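Local coordinates for protein GCN5-related N-acetyltransferase (Sphaerobacter thermophilus, PDB 3TT2) that probably works as an acyltransferase of the GCN5-related N-acetyltransferase family, transferring an acyl group other than an aminoacyl group, at residues V254-P257 with W258-R261; P167-P170 with E171-A175; E46-L49 with R50-G54; Q269-F272 with G273-R277. All coordinates share one frame; numbering follows the deposited sequence.

Interaction 1 of 4, residues V254-P257 with W258-R261; sequences VRRP and WRGR. With SO4 (sulfate ion), chain B.
The indole of Trp258 carries the ring of Pro257 on one face, a CH-pi contact with Pro257 CB 3.8 Å from the centroid of the six-membered ring and 16° off its normal. Arg255 CB meets the rim of the same indole in plane, 3.8 Å from Trp258 CE3. Two guanidinium groups are also covered on one face: Arg259 by Arg256 CA, toward its rim, and Arg261 by Trp258 CD1, over its centre. Arg259 runs extended from CG to NE, which brings its NE back to Val254 O at 3.1 Å in a weak, bent hydrogen bond. The backbone turns tightly beneath: Trp258 N donates to Arg255 O (3.0 Å), and Arg259 N to Arg256 O in a nearly straight bond of 172°. A water gives hydrogens to Pro257 O and Arg259 O and accepts one from Arg261 NE. Val254 CG1 rests on Trp258 CB. Gly260 N donates to sulfate O4 (2.7 Å, 175°), an ion probably from the crystallisation liquor. The Arg-Gly-Arg-Gly-Ile-Ala run starting at Arg259 fits the Arg/Gln-x-x-Gly-x-Gly/Ala signature of GNAT enzymes, the loop that in relatives holds the pyrophosphate of coenzyme A; the sulfate is consistent with such an anion site.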
loop_
_atom_site.group_PDB
_atom_site.type_symbol
_atom_site.label_atom_id
_atom_site.label_comp_id
_atom_site.label_asym_id
_atom_site.label_seq_id
_atom_site.Cartn_x
_atom_site.Cartn_y
_atom_site.Cartn_z
ATOM N N VAL A 254 -0.758 -13.123 -13.481
ATOM C CA VAL A 254 -0.532 -14.207 -14.413
ATOM C C VAL A 254 0.546 -13.792 -15.385
ATOM O O VAL A 254 0.564 -12.656 -15.825
ATOM C CB VAL A 254 -1.840 -14.594 -15.136
ATOM C CG1 VAL A 254 -1.623 -15.782 -16.035
ATOM C CG2 VAL A 254 -2.909 -14.931 -14.121
ATOM N N ARG A 255 1.473 -14.700 -15.692
ATOM C CA ARG A 255 2.494 -14.451 -16.711
ATOM C C ARG A 255 1.830 -14.327 -18.073
ATOM O O ARG A 255 0.816 -14.969 -18.320
ATOM C CB ARG A 255 3.547 -15.553 -16.670
ATOM C CG ARG A 255 4.536 -15.324 -15.542
ATOM C CD ARG A 255 5.210 -16.560 -15.054
ATOM N NE ARG A 255 6.020 -17.157 -16.100
ATOM C CZ ARG A 255 7.135 -17.841 -15.873
ATOM N NH1 ARG A 255 7.571 -17.985 -14.625
ATOM N NH2 ARG A 255 7.810 -18.372 -16.892
ATOM N N ARG A 256 2.384 -13.490 -18.948
ATOM C CA ARG A 256 1.683 -13.104 -20.186
ATOM C C ARG A 256 1.116 -14.236 -21.056
ATOM O O ARG A 256 -0.024 -14.146 -21.506
ATOM C CB ARG A 256 2.497 -12.108 -21.022
ATOM C CG ARG A 256 1.835 -11.715 -22.356
ATOM C CD ARG A 256 2.543 -10.538 -23.037
ATOM N NE ARG A 256 2.513 -9.343 -22.195
ATOM C CZ ARG A 256 3.591 -8.715 -21.731
ATOM N NH1 ARG A 256 4.802 -9.155 -22.044
ATOM N NH2 ARG A 256 3.460 -7.639 -20.965
ATOM N N PRO A 257 1.895 -15.306 -21.286
ATOM C CA PRO A 257 1.395 -16.378 -22.149
ATOM C C PRO A 257 0.151 -17.061 -21.600
ATOM O O PRO A 257 -0.577 -17.710 -22.354
ATOM C CB PRO A 257 2.524 -17.395 -22.119
ATOM C CG PRO A 257 3.722 -16.625 -21.768
ATOM C CD PRO A 257 3.258 -15.594 -20.817
ATOM N N TRP A 258 -0.064 -16.982 -20.290
ATOM C CA TRP A 258 -1.246 -17.614 -19.709
ATOM C C TRP A 258 -2.473 -16.758 -19.422
ATOM O O TRP A 258 -3.409 -17.224 -18.780
ATOM C CB TRP A 258 -0.887 -18.548 -18.567
ATOM C CG TRP A 258 0.040 -19.615 -19.037
ATOM C CD1 TRP A 258 -0.297 -20.825 -19.585
ATOM C CD2 TRP A 258 1.463 -19.544 -19.064
ATOM N NE1 TRP A 258 0.842 -21.523 -19.919
ATOM C CE2 TRP A 258 1.933 -20.755 -19.608
ATOM C CE3 TRP A 258 2.390 -18.581 -18.654
ATOM C CZ2 TRP A 258 3.282 -21.023 -19.761
ATOM C CZ3 TRP A 258 3.733 -18.851 -18.798
ATOM C CH2 TRP A 258 4.168 -20.061 -19.345
ATOM N N ARG A 259 -2.448 -15.498 -19.822
ATOM C CA ARG A 259 -3.577 -14.614 -19.557
ATOM C C ARG A 259 -4.825 -14.970 -20.368
ATOM O O ARG A 259 -4.738 -15.652 -21.390
ATOM C CB ARG A 259 -3.190 -13.151 -19.779
ATOM C CG ARG A 259 -2.448 -12.517 -18.611
ATOM C CD ARG A 259 -1.580 -11.375 -19.098
ATOM N NE ARG A 259 -0.683 -10.887 -18.056
ATOM C CZ ARG A 259 0.243 -9.946 -18.231
ATOM N NH1 ARG A 259 0.420 -9.378 -19.423
ATOM N NH2 ARG A 259 1.000 -9.572 -17.208
ATOM N N GLY A 260 -5.982 -14.516 -19.888
ATOM C CA GLY A 260 -7.249 -14.742 -20.570
ATOM C C GLY A 260 -7.822 -16.142 -20.397
ATOM O O GLY A 260 -8.682 -16.566 -21.165
ATOM N N ARG A 261 -7.265 -16.902 -19.465
ATOM C CA ARG A 261 -7.819 -18.194 -19.079
ATOM C C ARG A 261 -8.620 -18.208 -17.783
ATOM O O ARG A 261 -9.033 -19.270 -17.326
ATOM C CB ARG A 261 -6.737 -19.255 -19.045
ATOM C CG ARG A 261 -5.973 -19.316 -20.310
ATOM C CD ARG A 261 -4.926 -20.406 -20.240
ATOM N NE ARG A 261 -4.043 -20.334 -21.397
ATOM C CZ ARG A 261 -3.256 -21.317 -21.801
ATOM N NH1 ARG A 261 -2.488 -21.148 -22.873
ATOM N NH2 ARG A 261 -3.237 -22.467 -21.144
HETATM S S SO4 B . -6.124 -13.123 -16.233
HETATM O O1 SO4 B . -6.092 -14.514 -15.806
HETATM O O2 SO4 B . -7.420 -12.536 -16.012
HETATM O O3 SO4 B . -5.099 -12.345 -15.537
HETATM O O4 SO4 B . -5.915 -13.058 -17.674
HETATM O O HOH W 1 -3.279 -17.753 -22.585
#

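Interaction 2 of 4, residues P167-P170 with E171-A175; sequences PEWP and EGITA
Trp169 lies against the start of strand 173-177, just beside a type II beta turn that runs from Pro170 to Ile173. One face of its indole looks onto the strand backbone, with Ala175 N 3.8 Å above the ring plane and toward the rim. Ile173 CG2 comes obliquely to Trp169 CE3 at 3.8 Å, the two side chains crossing at about a right angle. Trp169 CG stands opposite its carbonyl carbon (chi1 -73°), which swings the ring along the strand rather than over the turn. The turn itself is closed by Ile173 N donating to Pro170 O at 3.3 Å, and Gly172 occupies its third position with the positive phi (93°) that a side chain would resist. Further out, Ala266 and Leu267 of helix 263-278 and Ala226 of strand 223-228 pack on the indole, and its NE1 is hydrogen-bonded to OE2 of Glu270. An alanine in place of Trp169 is likely to open a gap between helix 263-278 and strand 173-177 and leave Glu270 without its indole donor. Ile173 turns on to Ala226 and Glu228, whereas Ala175 stays with the indole, its CB packed on Trp169 CZ2 at 3.5 Å.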
loop_
_atom_site.group_PDB
_atom_site.type_symbol
_atom_site.label_atom_id
_atom_site.label_comp_id
_atom_site.label_asym_id
_atom_site.label_seq_id
_atom_site.Cartn_x
_atom_site.Cartn_y
_atom_site.Cartn_z
ATOM N N PRO A 167 -13.096 -22.731 -6.771
ATOM C CA PRO A 167 -12.375 -22.196 -7.918
ATOM C C PRO A 167 -12.687 -23.049 -9.120
ATOM O O PRO A 167 -12.729 -24.266 -8.961
ATOM C CB PRO A 167 -10.923 -22.417 -7.516
ATOM C CG PRO A 167 -10.945 -22.403 -6.017
ATOM C CD PRO A 167 -12.182 -23.145 -5.694
ATOM N N GLU A 168 -12.924 -22.451 -10.281
ATOM C CA GLU A 168 -13.010 -23.242 -11.491
ATOM C C GLU A 168 -11.681 -23.069 -12.215
ATOM O O GLU A 168 -11.417 -22.030 -12.835
ATOM C CB GLU A 168 -14.150 -22.747 -12.380
ATOM C CG GLU A 168 -15.553 -22.978 -11.824
ATOM C CD GLU A 168 -16.653 -22.582 -12.815
ATOM O OE1 GLU A 168 -16.321 -22.223 -13.970
ATOM O OE2 GLU A 168 -17.847 -22.633 -12.437
ATOM N N TRP A 169 -10.857 -24.109 -12.177
ATOM C CA TRP A 169 -9.544 -24.021 -12.797
ATOM C C TRP A 169 -9.588 -24.396 -14.276
ATOM O O TRP A 169 -10.170 -25.409 -14.671
ATOM C CB TRP A 169 -8.515 -24.876 -12.060
ATOM C CG TRP A 169 -8.108 -24.333 -10.777
ATOM C CD1 TRP A 169 -8.677 -24.581 -9.601
ATOM C CD2 TRP A 169 -7.010 -23.439 -10.520
ATOM N NE1 TRP A 169 -8.028 -23.896 -8.591
ATOM C CE2 TRP A 169 -6.999 -23.184 -9.139
ATOM C CE3 TRP A 169 -6.051 -22.827 -11.322
ATOM C CZ2 TRP A 169 -6.063 -22.343 -8.538
ATOM C CZ3 TRP A 169 -5.123 -21.994 -10.727
ATOM C CH2 TRP A 169 -5.131 -21.765 -9.346
ATOM N N PRO A 170 -8.946 -23.570 -15.089
ATOM C CA PRO A 170 -8.833 -23.712 -16.536
ATOM C C PRO A 170 -8.209 -25.063 -16.855
ATOM O O PRO A 170 -7.408 -25.501 -16.046
ATOM C CB PRO A 170 -7.853 -22.597 -16.905
ATOM C CG PRO A 170 -7.884 -21.654 -15.774
ATOM C CD PRO A 170 -8.102 -22.483 -14.569
ATOM N N GLU A 171 -8.534 -25.700 -17.983
ATOM C CA GLU A 171 -7.962 -27.019 -18.277
ATOM C C GLU A 171 -6.431 -26.990 -18.267
ATOM O O GLU A 171 -5.813 -26.203 -18.994
ATOM C CB GLU A 171 -8.448 -27.534 -19.638
ATOM C CG GLU A 171 -9.962 -27.759 -19.710
ATOM C CD GLU A 171 -10.460 -28.229 -21.100
ATOM O OE1 GLU A 171 -9.747 -28.032 -22.123
ATOM O OE2 GLU A 171 -11.583 -28.794 -21.160
ATOM N N GLY A 172 -5.824 -27.859 -17.457
ATOM C CA GLY A 172 -4.380 -28.021 -17.464
ATOM C C GLY A 172 -3.606 -27.181 -16.470
ATOM O O GLY A 172 -2.377 -27.179 -16.479
ATOM N N ILE A 173 -4.327 -26.457 -15.620
ATOM C CA ILE A 173 -3.724 -25.630 -14.601
ATOM C C ILE A 173 -4.405 -26.007 -13.310
ATOM O O ILE A 173 -5.609 -26.284 -13.311
ATOM C CB ILE A 173 -3.995 -24.141 -14.818
ATOM C CG1 ILE A 173 -3.697 -23.723 -16.256
ATOM C CG2 ILE A 173 -3.200 -23.320 -13.819
ATOM C CD1 ILE A 173 -2.247 -23.762 -16.609
ATOM N N THR A 174 -3.632 -26.059 -12.225
ATOM C CA THR A 174 -4.162 -26.376 -10.905
ATOM C C THR A 174 -3.397 -25.588 -9.856
ATOM O O THR A 174 -2.348 -25.025 -10.136
ATOM C CB THR A 174 -4.111 -27.905 -10.536
ATOM O OG1 THR A 174 -2.765 -28.309 -10.273
ATOM C CG2 THR A 174 -4.703 -28.790 -11.624
ATOM N N ALA A 175 -3.946 -25.549 -8.647
ATOM C CA ALA A 175 -3.325 -24.859 -7.528
ATOM C C ALA A 175 -2.173 -25.646 -6.939
ATOM O O ALA A 175 -2.255 -26.866 -6.796
ATOM C CB ALA A 175 -4.359 -24.611 -6.453
#

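Interaction 3 of 4, residues E46-L49 with R50-G54; sequences EEVL and RDWEG
Glu47 O takes two backbone N-H groups: Asp51 N at 2.8 Å, nearly in line with the carbonyl, and Arg50 N at 3.0 Å in a weak bond bent to 121°. Arg50 N also donates to Glu46 O at 3.2 Å, so one amide is shared between two successive carbonyls. Along the same side of the helix, the side chains of Glu46 and Arg50 run next to each other and point the same way. Glu46 OE2 arrives at the edge of the guanidinium, in its plane, and makes a long salt bridge of 3.6 Å with Arg50 NH2; the carboxylate and guanidinium planes are turned 61° apart. The Arg50 chain bends at chi3 (-58°), which folds the group back over the helix and sets its NH1 near Glu47 CA. This pair lies at the surface, and Arg50 also touches Ala244 in a loop of the C-terminal half of the chain.

At the C-terminal end of this short run the contact is apolar. Val48 and Trp52 lie side by side, with Val48 CG1 over the indole face in a CH-pi contact, 3.4 Å from the centroid of the six-membered ring. The Val48 carbonyl oxygen lies over a face of the same indole. The buried Trp52 is fixed at its polar end by a hydrogen bond from NE1 to Tyr74 OH of strand 71-80, and Ala23 and Ile26 of helix 23-36 pack on it. With Glu46 and Arg50 at the surface and Val48 and Trp52 facing helix 23-36, helix 45-51 is a short amphipathic helix that, with the chain just after it, packs beside helix 23-36 in the N-terminal GNAT domain.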
loop_
_atom_site.group_PDB
_atom_site.type_symbol
_atom_site.label_atom_id
_atom_site.label_comp_id
_atom_site.label_asym_id
_atom_site.label_seq_id
_atom_site.Cartn_x
_atom_site.Cartn_y
_atom_site.Cartn_z
ATOM N N GLU A 46 -2.394 0.495 18.322
ATOM C CA GLU A 46 -1.794 -0.774 17.963
ATOM C C GLU A 46 -1.297 -0.790 16.519
ATOM O O GLU A 46 -0.193 -1.264 16.242
ATOM C CB GLU A 46 -2.817 -1.870 18.153
ATOM C CG GLU A 46 -2.272 -3.245 17.944
ATOM C CD GLU A 46 -3.302 -4.311 18.241
ATOM O OE1 GLU A 46 -3.972 -4.227 19.300
ATOM O OE2 GLU A 46 -3.447 -5.228 17.407
ATOM N N GLU A 47 -2.114 -0.281 15.598
ATOM C CA GLU A 47 -1.722 -0.200 14.190
ATOM C C GLU A 47 -0.553 0.756 13.993
ATOM O O GLU A 47 0.396 0.441 13.281
ATOM C CB GLU A 47 -2.894 0.239 13.308
ATOM C CG GLU A 47 -3.788 -0.902 12.856
ATOM C CD GLU A 47 -4.901 -0.449 11.930
ATOM O OE1 GLU A 47 -6.065 -0.862 12.146
ATOM O OE2 GLU A 47 -4.608 0.311 10.981
ATOM N N VAL A 48 -0.640 1.925 14.626
ATOM C CA VAL A 48 0.409 2.939 14.561
ATOM C C VAL A 48 1.753 2.333 14.947
ATOM O O VAL A 48 2.718 2.419 14.192
ATOM C CB VAL A 48 0.066 4.153 15.460
ATOM C CG1 VAL A 48 1.286 4.996 15.746
ATOM C CG2 VAL A 48 -1.013 5.000 14.818
ATOM N N LEU A 49 1.790 1.688 16.108
ATOM C CA LEU A 49 2.983 1.011 16.608
ATOM C C LEU A 49 3.541 -0.012 15.643
ATOM O O LEU A 49 4.749 -0.244 15.612
ATOM C CB LEU A 49 2.646 0.279 17.893
ATOM C CG LEU A 49 2.205 1.178 19.030
ATOM C CD1 LEU A 49 1.417 0.341 20.015
ATOM C CD2 LEU A 49 3.418 1.833 19.676
ATOM N N ARG A 50 2.644 -0.650 14.895
ATOM C CA ARG A 50 3.030 -1.644 13.903
ATOM C C ARG A 50 3.579 -0.998 12.633
ATOM O O ARG A 50 4.569 -1.462 12.070
ATOM C CB ARG A 50 1.846 -2.537 13.550
ATOM C CG ARG A 50 2.113 -3.441 12.354
ATOM C CD ARG A 50 0.891 -4.262 11.950
ATOM N NE ARG A 50 0.389 -5.100 13.036
ATOM C CZ ARG A 50 -0.655 -4.789 13.797
ATOM N NH1 ARG A 50 -1.309 -3.652 13.594
ATOM N NH2 ARG A 50 -1.042 -5.612 14.761
ATOM N N ASP A 51 2.933 0.068 12.176
ATOM C CA ASP A 51 3.401 0.782 10.995
ATOM C C ASP A 51 4.662 1.593 11.315
ATOM O O ASP A 51 5.275 2.186 10.426
ATOM C CB ASP A 51 2.301 1.678 10.409
ATOM C CG ASP A 51 1.017 0.911 10.094
ATOM O OD1 ASP A 51 0.998 -0.328 10.263
ATOM O OD2 ASP A 51 0.025 1.547 9.671
ATOM N N TRP A 52 5.035 1.634 12.590
ATOM C CA TRP A 52 6.263 2.301 13.000
ATOM C C TRP A 52 7.417 1.323 13.088
ATOM O O TRP A 52 8.534 1.706 13.442
ATOM C CB TRP A 52 6.085 2.962 14.357
ATOM C CG TRP A 52 5.458 4.298 14.306
ATOM C CD1 TRP A 52 5.205 5.046 13.194
ATOM C CD2 TRP A 52 4.996 5.067 15.423
ATOM N NE1 TRP A 52 4.622 6.241 13.548
ATOM C CE2 TRP A 52 4.476 6.276 14.912
ATOM C CE3 TRP A 52 4.969 4.852 16.808
ATOM C CZ2 TRP A 52 3.935 7.268 15.741
ATOM C CZ3 TRP A 52 4.433 5.833 17.618
ATOM C CH2 TRP A 52 3.923 7.025 17.084
ATOM N N GLU A 53 7.134 0.055 12.792
ATOM C CA GLU A 53 8.141 -0.992 12.893
ATOM C C GLU A 53 9.286 -0.705 11.938
ATOM O O GLU A 53 10.455 -0.782 12.315
ATOM C CB GLU A 53 7.540 -2.385 12.642
ATOM C CG GLU A 53 6.725 -2.942 13.831
ATOM C CD GLU A 53 6.557 -4.463 13.818
ATOM O OE1 GLU A 53 7.017 -5.123 12.859
ATOM O OE2 GLU A 53 5.966 -5.000 14.782
ATOM N N GLY A 54 8.954 -0.361 10.702
ATOM C CA GLY A 54 9.980 -0.030 9.735
ATOM C C GLY A 54 10.762 1.245 10.010
ATOM O O GLY A 54 11.986 1.220 10.142
#

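Interaction 4 of 4, residues Q269-F272 with G273-R277; sequences QEVF and GVYYR
Four successive amides of one continuous helix donate to carbonyls four residues back: Gly273 N to Gln269 O, Val274 N to Glu270 O, Tyr275 N to Val271 O and Tyr276 N to Phe272 O, at 2.8 to 3.1 Å, giving a regular alpha-helical ladder across the join of 269-272 and 273-277. The main side-chain pair is Val271 and Tyr275, one turn apart and pointing the same way. Val271 CG1, held anti to the backbone N (chi1 -171°), comes against Tyr275 CE2 at 3.5 Å, and the ring also leans by its CD2 on Val271 O, while Phe272 CA lies near the ring plane at its edge. The phenol is tied down at its far end by a hydrogen bond from OH to Gln241 O of strand 233-243; a phenylalanine in place of Tyr275 would probably leave that carbonyl without its phenol donor and the ring less fixed.

On the outer side, Arg277 folds back along the helix, and one face of its guanidinium lies over Gly273 O. A water gives one hydrogen to Glu270 O at 3.0 Å and is weakly bonded to Glu270 OE1 and Arg277 NH2, bridging two oppositely charged groups whose nearest charged atoms, Glu270 OE1 and Arg277 NH2, are 4.7 Å apart. The other carboxylate oxygen, Glu270 OE2, is held by Trp169 NE1. Inward, Val271 packs on Leu224 of strand 223-228, while Phe272 and Tyr275 reach Val283 of strand 282-290. This is the helix of a beta-alpha-beta unit, strand 246-254, helix 263-278, strand 282-290, laid with its apolar side on the sheet as in the GNAT fold.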
loop_
_atom_site.group_PDB
_atom_site.type_symbol
_atom_site.label_atom_id
_atom_site.label_comp_id
_atom_site.label_asym_id
_atom_site.label_seq_id
_atom_site.Cartn_x
_atom_site.Cartn_y
_atom_site.Cartn_z
ATOM N N GLN A 269 -10.149 -16.981 -5.765
ATOM C CA GLN A 269 -11.164 -17.838 -5.153
ATOM C C GLN A 269 -10.542 -18.923 -4.264
ATOM O O GLN A 269 -11.024 -19.179 -3.157
ATOM C CB GLN A 269 -12.078 -18.450 -6.216
ATOM C CG GLN A 269 -13.066 -17.460 -6.801
ATOM C CD GLN A 269 -13.897 -18.030 -7.968
ATOM O OE1 GLN A 269 -13.452 -18.927 -8.706
ATOM N NE2 GLN A 269 -15.116 -17.497 -8.134
ATOM N N GLU A 270 -9.461 -19.538 -4.738
ATOM C CA GLU A 270 -8.727 -20.511 -3.934
ATOM C C GLU A 270 -8.106 -19.922 -2.646
ATOM O O GLU A 270 -8.210 -20.537 -1.573
ATOM C CB GLU A 270 -7.671 -21.219 -4.777
ATOM C CG GLU A 270 -6.955 -22.359 -4.073
ATOM C CD GLU A 270 -7.561 -23.730 -4.338
ATOM O OE1 GLU A 270 -7.618 -24.535 -3.384
ATOM O OE2 GLU A 270 -7.965 -24.017 -5.487
ATOM N N VAL A 271 -7.479 -18.745 -2.753
ATOM C CA VAL A 271 -6.879 -18.071 -1.592
ATOM C C VAL A 271 -7.951 -17.736 -0.567
ATOM O O VAL A 271 -7.748 -17.906 0.626
ATOM C CB VAL A 271 -6.127 -16.777 -1.968
ATOM C CG1 VAL A 271 -5.373 -16.265 -0.798
ATOM C CG2 VAL A 271 -5.136 -17.069 -3.005
ATOM N N PHE A 272 -9.100 -17.282 -1.046
ATOM C CA PHE A 272 -10.223 -16.989 -0.174
ATOM C C PHE A 272 -10.703 -18.236 0.566
ATOM O O PHE A 272 -11.107 -18.178 1.721
ATOM C CB PHE A 272 -11.358 -16.336 -0.962
ATOM C CG PHE A 272 -11.018 -14.963 -1.469
ATOM C CD1 PHE A 272 -9.905 -14.304 -1.003
ATOM C CD2 PHE A 272 -11.815 -14.331 -2.416
ATOM C CE1 PHE A 272 -9.596 -13.039 -1.464
ATOM C CE2 PHE A 272 -11.511 -13.062 -2.880
ATOM C CZ PHE A 272 -10.402 -12.418 -2.410
ATOM N N GLY A 273 -10.649 -19.375 -0.095
ATOM C CA GLY A 273 -11.065 -20.590 0.558
ATOM C C GLY A 273 -10.139 -20.913 1.705
ATOM O O GLY A 273 -10.592 -21.320 2.760
ATOM N N VAL A 274 -8.841 -20.721 1.503
ATOM C CA VAL A 274 -7.858 -20.985 2.549
ATOM C C VAL A 274 -8.074 -20.080 3.764
ATOM O O VAL A 274 -8.016 -20.536 4.911
ATOM C CB VAL A 274 -6.435 -20.784 2.040
ATOM C CG1 VAL A 274 -5.469 -20.796 3.193
ATOM C CG2 VAL A 274 -6.074 -21.849 1.017
ATOM N N TYR A 275 -8.338 -18.802 3.497
ATOM C CA TYR A 275 -8.610 -17.836 4.552
ATOM C C TYR A 275 -9.884 -18.206 5.269
ATOM O O TYR A 275 -9.977 -18.111 6.503
ATOM C CB TYR A 275 -8.794 -16.432 3.979
ATOM C CG TYR A 275 -7.527 -15.660 3.735
ATOM C CD1 TYR A 275 -6.705 -15.281 4.786
ATOM C CD2 TYR A 275 -7.175 -15.272 2.457
ATOM C CE1 TYR A 275 -5.538 -14.559 4.556
ATOM C CE2 TYR A 275 -6.025 -14.564 2.217
ATOM C CZ TYR A 275 -5.201 -14.211 3.263
ATOM O OH TYR A 275 -4.059 -13.487 3.004
ATOM N N TYR A 276 -10.884 -18.594 4.486
ATOM C CA TYR A 276 -12.175 -18.866 5.071
ATOM C C TYR A 276 -12.067 -20.056 5.990
ATOM O O TYR A 276 -12.542 -20.024 7.110
ATOM C CB TYR A 276 -13.249 -19.124 4.029
ATOM C CG TYR A 276 -14.539 -19.593 4.666
ATOM C CD1 TYR A 276 -15.408 -18.681 5.290
ATOM C CD2 TYR A 276 -14.888 -20.948 4.678
ATOM C CE1 TYR A 276 -16.591 -19.110 5.899
ATOM C CE2 TYR A 276 -16.070 -21.383 5.284
ATOM C CZ TYR A 276 -16.906 -20.456 5.886
ATOM O OH TYR A 276 -18.058 -20.873 6.473
ATOM N N ARG A 277 -11.421 -21.115 5.537
ATOM C CA ARG A 277 -11.463 -22.306 6.359
ATOM C C ARG A 277 -10.401 -22.261 7.464
ATOM O O ARG A 277 -10.334 -23.117 8.333
ATOM C CB ARG A 277 -11.525 -23.579 5.496
ATOM C CG ARG A 277 -10.235 -24.182 5.074
ATOM C CD ARG A 277 -10.550 -25.216 3.996
ATOM N NE ARG A 277 -10.656 -24.606 2.670
ATOM C CZ ARG A 277 -9.631 -24.458 1.833
ATOM N NH1 ARG A 277 -8.413 -24.891 2.168
ATOM N NH2 ARG A 277 -9.824 -23.881 0.659
HETATM O O HOH W 2 -9.397 -23.327 -1.725
#

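In the fold
Along the chain the order is interaction 3, then 2, 1 and 4. Interaction 3 sits in the N-terminal GNAT half; its centre is about 37 Å from that of interaction 1 and about 27 Å from that of interaction 4, with no touch to either. The other three cluster in the C-terminal half around helix 263-278. Interaction 1 lies in the loop leading into it, interaction 4 on its later turns, with centres about 22 Å apart, and interaction 2 approaches from the edge strand 173-177. Interaction 2 touches both: Pro170 CG meets Arg261 O at 3.1 Å, and Pro167 CA meets Gln269 OE1 at 3.5 Å. The segment leading into the edge strand thus packs against both the putative cofactor loop and the helix that follows it.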